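Local coordinates for protein RTX-adhesin (PDB 5IRB) that probably helps a giant calcium-binding adhesin hold its Antarctic bacterium to diatoms and ice, as a segment of tandem beta domains, at residues V45-I50 and T54-V59. Residues are numbered along the deposited sequence; the frame is centred on the assembly and turned at random.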
ATOM      1  N   VAL A  45      24.544 -44.882 -25.053  1.00 35.64           N
ATOM      2  CA  VAL A  45      24.742 -44.183 -23.787  1.00 36.11           C
ATOM      3  C   VAL A  45      24.732 -42.683 -24.019  1.00 35.32           C
ATOM      4  O   VAL A  45      25.620 -42.150 -24.688  1.00 34.84           O
ATOM      5  CB  VAL A  45      26.072 -44.561 -23.101  1.00 37.34           C
ATOM      6  CG1 VAL A  45      26.240 -43.803 -21.766  1.00 37.88           C
ATOM      7  CG2 VAL A  45      26.192 -46.087 -22.925  1.00 38.89           C
ATOM      8  N   VAL A  46      23.716 -42.014 -23.472  1.00 35.15           N
ATOM      9  CA  VAL A  46      23.656 -40.551 -23.444  1.00 34.29           C
ATOM     10  C   VAL A  46      24.316 -39.971 -22.194  1.00 34.80           C
ATOM     11  O   VAL A  46      24.011 -40.366 -21.068  1.00 35.41           O
ATOM     12  CB  VAL A  46      22.207 -40.041 -23.515  1.00 34.33           C
ATOM     13  CG1 VAL A  46      22.154 -38.521 -23.316  1.00 33.68           C
ATOM     14  CG2 VAL A  46      21.576 -40.439 -24.837  1.00 34.05           C
ATOM     15  N   THR A  47      25.249 -39.049 -22.423  1.00 34.74           N
ATOM     16  CA  THR A  47      25.913 -38.322 -21.354  1.00 35.49           C
ATOM     17  C   THR A  47      25.516 -36.842 -21.390  1.00 34.92           C
ATOM     18  O   THR A  47      25.624 -36.186 -22.428  1.00 33.88           O
ATOM     19  CB  THR A  47      27.439 -38.470 -21.458  1.00 36.33           C
ATOM     20  OG1 THR A  47      27.773 -39.863 -21.378  1.00 37.87           O
ATOM     21  CG2 THR A  47      28.143 -37.727 -20.324  1.00 37.44           C
ATOM     22  N   LEU A  48      25.073 -36.332 -20.242  1.00 35.75           N
ATOM     23  CA  LEU A  48      24.681 -34.930 -20.096  1.00 35.56           C
ATOM     24  C   LEU A  48      25.597 -34.271 -19.092  1.00 36.23           C
ATOM     25  O   LEU A  48      25.940 -34.881 -18.086  1.00 35.83           O
ATOM     26  CB  LEU A  48      23.254 -34.794 -19.573  1.00 36.42           C
ATOM     27  CG  LEU A  48      22.001 -35.334 -20.247  1.00 36.93           C
ATOM     28  CD1 LEU A  48      20.785 -34.742 -19.556  1.00 37.58           C
ATOM     29  CD2 LEU A  48      21.985 -34.986 -21.710  1.00 36.57           C
ATOM     30  N   VAL A  49      25.970 -33.019 -19.332  1.00 35.95           N
ATOM     31  CA  VAL A  49      26.720 -32.275 -18.319  1.00 36.78           C
ATOM     32  C   VAL A  49      25.970 -31.007 -17.968  1.00 36.33           C
ATOM     33  O   VAL A  49      25.574 -30.253 -18.848  1.00 35.16           O
ATOM     34  CB  VAL A  49      28.160 -31.936 -18.767  1.00 37.82           C
ATOM     35  CG1 VAL A  49      28.878 -31.123 -17.676  1.00 39.92           C
ATOM     36  CG2 VAL A  49      28.933 -33.217 -19.093  1.00 38.43           C
ATOM     37  N   ILE A  50      25.795 -30.773 -16.673  1.00 37.20           N
ATOM     38  CA  ILE A  50      25.042 -29.626 -16.189  1.00 37.87           C
ATOM     39  C   ILE A  50      25.673 -29.171 -14.899  1.00 38.51           C
ATOM     40  O   ILE A  50      25.820 -29.956 -13.953  1.00 38.14           O
ATOM     41  CB  ILE A  50      23.547 -29.956 -15.921  1.00 38.61           C
ATOM     42  CG1 ILE A  50      22.875 -30.585 -17.147  1.00 38.21           C
ATOM     43  CG2 ILE A  50      22.798 -28.720 -15.477  1.00 39.43           C
ATOM     44  CD1 ILE A  50      21.743 -31.516 -16.789  1.00 38.80           C
ATOM     45  N   THR A  54      27.898 -34.638 -14.300  1.00 39.12           N
ATOM     46  CA  THR A  54      27.562 -35.585 -15.359  1.00 37.94           C
ATOM     47  C   THR A  54      26.376 -36.459 -14.989  1.00 37.61           C
ATOM     48  O   THR A  54      26.314 -36.990 -13.880  1.00 38.38           O
ATOM     49  CB  THR A  54      28.762 -36.487 -15.691  1.00 39.02           C
ATOM     50  OG1 THR A  54      29.864 -35.669 -16.104  1.00 39.76           O
ATOM     51  CG2 THR A  54      28.419 -37.481 -16.818  1.00 38.12           C
ATOM     52  N   TYR A  55      25.406 -36.539 -15.892  1.00 36.42           N
ATOM     53  CA  TYR A  55      24.325 -37.510 -15.777  1.00 37.52           C
ATOM     54  C   TYR A  55      24.378 -38.427 -16.988  1.00 37.32           C
ATOM     55  O   TYR A  55      24.734 -37.982 -18.088  1.00 35.82           O
ATOM     56  CB  TYR A  55      22.961 -36.819 -15.694  1.00 37.44           C
ATOM     57  CG  TYR A  55      22.818 -35.911 -14.484  1.00 38.13           C
ATOM     58  CD1 TYR A  55      23.310 -34.619 -14.506  1.00 38.08           C
ATOM     59  CD2 TYR A  55      22.214 -36.358 -13.323  1.00 40.14           C
ATOM     60  CE1 TYR A  55      23.185 -33.779 -13.396  1.00 39.59           C
ATOM     61  CE2 TYR A  55      22.103 -35.546 -12.206  1.00 41.34           C
ATOM     62  CZ  TYR A  55      22.583 -34.256 -12.251  1.00 41.04           C
ATOM     63  OH  TYR A  55      22.454 -33.446 -11.139  1.00 42.97           O
ATOM     64  N   SER A  56      23.908 -39.659 -16.808  1.00 39.06           N
ATOM     65  CA  SER A  56      23.966 -40.688 -17.842  1.00 40.28           C
ATOM     66  C   SER A  56      22.722 -41.543 -17.879  1.00 39.88           C
ATOM     67  O   SER A  56      22.084 -41.781 -16.868  1.00 40.86           O
ATOM     68  CB  SER A  56      25.168 -41.613 -17.614  1.00 42.97           C
ATOM     69  OG  SER A  56      26.358 -41.001 -18.080  1.00 45.10           O
ATOM     70  N   THR A  57      22.394 -42.033 -19.059  1.00 38.75           N
ATOM     71  CA  THR A  57      21.293 -42.973 -19.178  1.00 39.78           C
ATOM     72  C   THR A  57      21.414 -43.819 -20.439  1.00 39.93           C
ATOM     73  O   THR A  57      22.255 -43.537 -21.287  1.00 38.19           O
ATOM     74  CB  THR A  57      19.939 -42.250 -19.188  1.00 39.12           C
ATOM     75  OG1 THR A  57      18.902 -43.213 -18.983  1.00 40.44           O
ATOM     76  CG2 THR A  57      19.710 -41.551 -20.515  1.00 37.70           C
ATOM     77  N   ASN A  58      20.528 -44.805 -20.569  1.00 42.22           N
ATOM     78  CA  ASN A  58      20.442 -45.651 -21.757  1.00 44.69           C
ATOM     79  C   ASN A  58      19.551 -45.032 -22.796  1.00 43.73           C
ATOM     80  O   ASN A  58      18.799 -44.106 -22.478  1.00 43.08           O
ATOM     81  CB  ASN A  58      19.837 -47.011 -21.408  1.00 49.03           C
ATOM     82  CG  ASN A  58      20.840 -47.961 -20.858  1.00 52.85           C
ATOM     83  OD1 ASN A  58      22.028 -47.823 -21.128  1.00 56.13           O
ATOM     84  ND2 ASN A  58      20.385 -48.938 -20.074  1.00 57.38           N
ATOM     85  N   VAL A  59      19.645 -45.508 -24.039  1.00 42.38           N
ATOM     86  CA  VAL A  59      18.631 -45.134 -25.010  1.00 42.51           C
ATOM     87  C   VAL A  59      17.714 -46.338 -25.248  1.00 44.79           C
ATOM     88  O   VAL A  59      18.153 -47.487 -25.391  1.00 46.21           O
ATOM     89  CB  VAL A  59      19.209 -44.543 -26.316  1.00 41.24           C
ATOM     90  CG1 VAL A  59      20.701 -44.436 -26.256  1.00 39.65           C
ATOM     91  CG2 VAL A  59      18.684 -45.255 -27.514  1.00 41.65           C
TER
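The Tyr55 ring is the one aromatic plane between 45-50 and 54-59. Leu48 O lies at its edge, near the ring plane, while Ile50 comes at it obliquely, its CD1 4.2 Å from Tyr55 CD1 and the two side chains crossing at about a right angle. Tyr55 holds CG anti to its own carbonyl carbon, a rotation that leaves the CD1 edge of the ring near Ile50 CD1; its phenol OH is hydrogen-bonded to Asp73 OD2 and Ala70 N, which fixes the far end of the ring.

The strands run antiparallel, 158° between their directions, and form the hairpin 43-50/53-58. Two hydrogen-bonded pairs, Leu48-Tyr55 and Val46-Thr57, supply four backbone bonds. Leu48 N to Tyr55 O is short and nearly straight, 2.7 Å with 175° at the hydrogen. Val46 N to Thr57 O is longer and more bent, 3.0 Å and 145°. Between the two pairs, Ser56 CA approaches Val46 O at 3.2 Å, a CA-H...O contact.

On the face bearing Val45, Thr47, Val49, Thr54 and Ser56, the methyls Thr47 CG2 and Thr54 CG2 meet at 3.5 Å. In both threonines CG2 is anti to the backbone N, which brings the two methyls together diagonally across the strands. Thr47 OG1 and Ser56 OG stay 3.8 Å apart and are not hydrogen-bonded. The other face is more apolar: Val46 and Leu48 are buried against Trp65 of strand 64-70, and Thr57 OG1 bonds to Ser66 O.

Strand 53-58 is one of the two edge strands of its sheet within this chain, whereas 45-50 also pairs with 81-89. Cohesion across this edge of the fragment's first domain, probably a beta sandwich, therefore rests chiefly on backbone bonds, with apolar contacts inside and a more open outer face mixing hydroxyl-bearing and valine side chains.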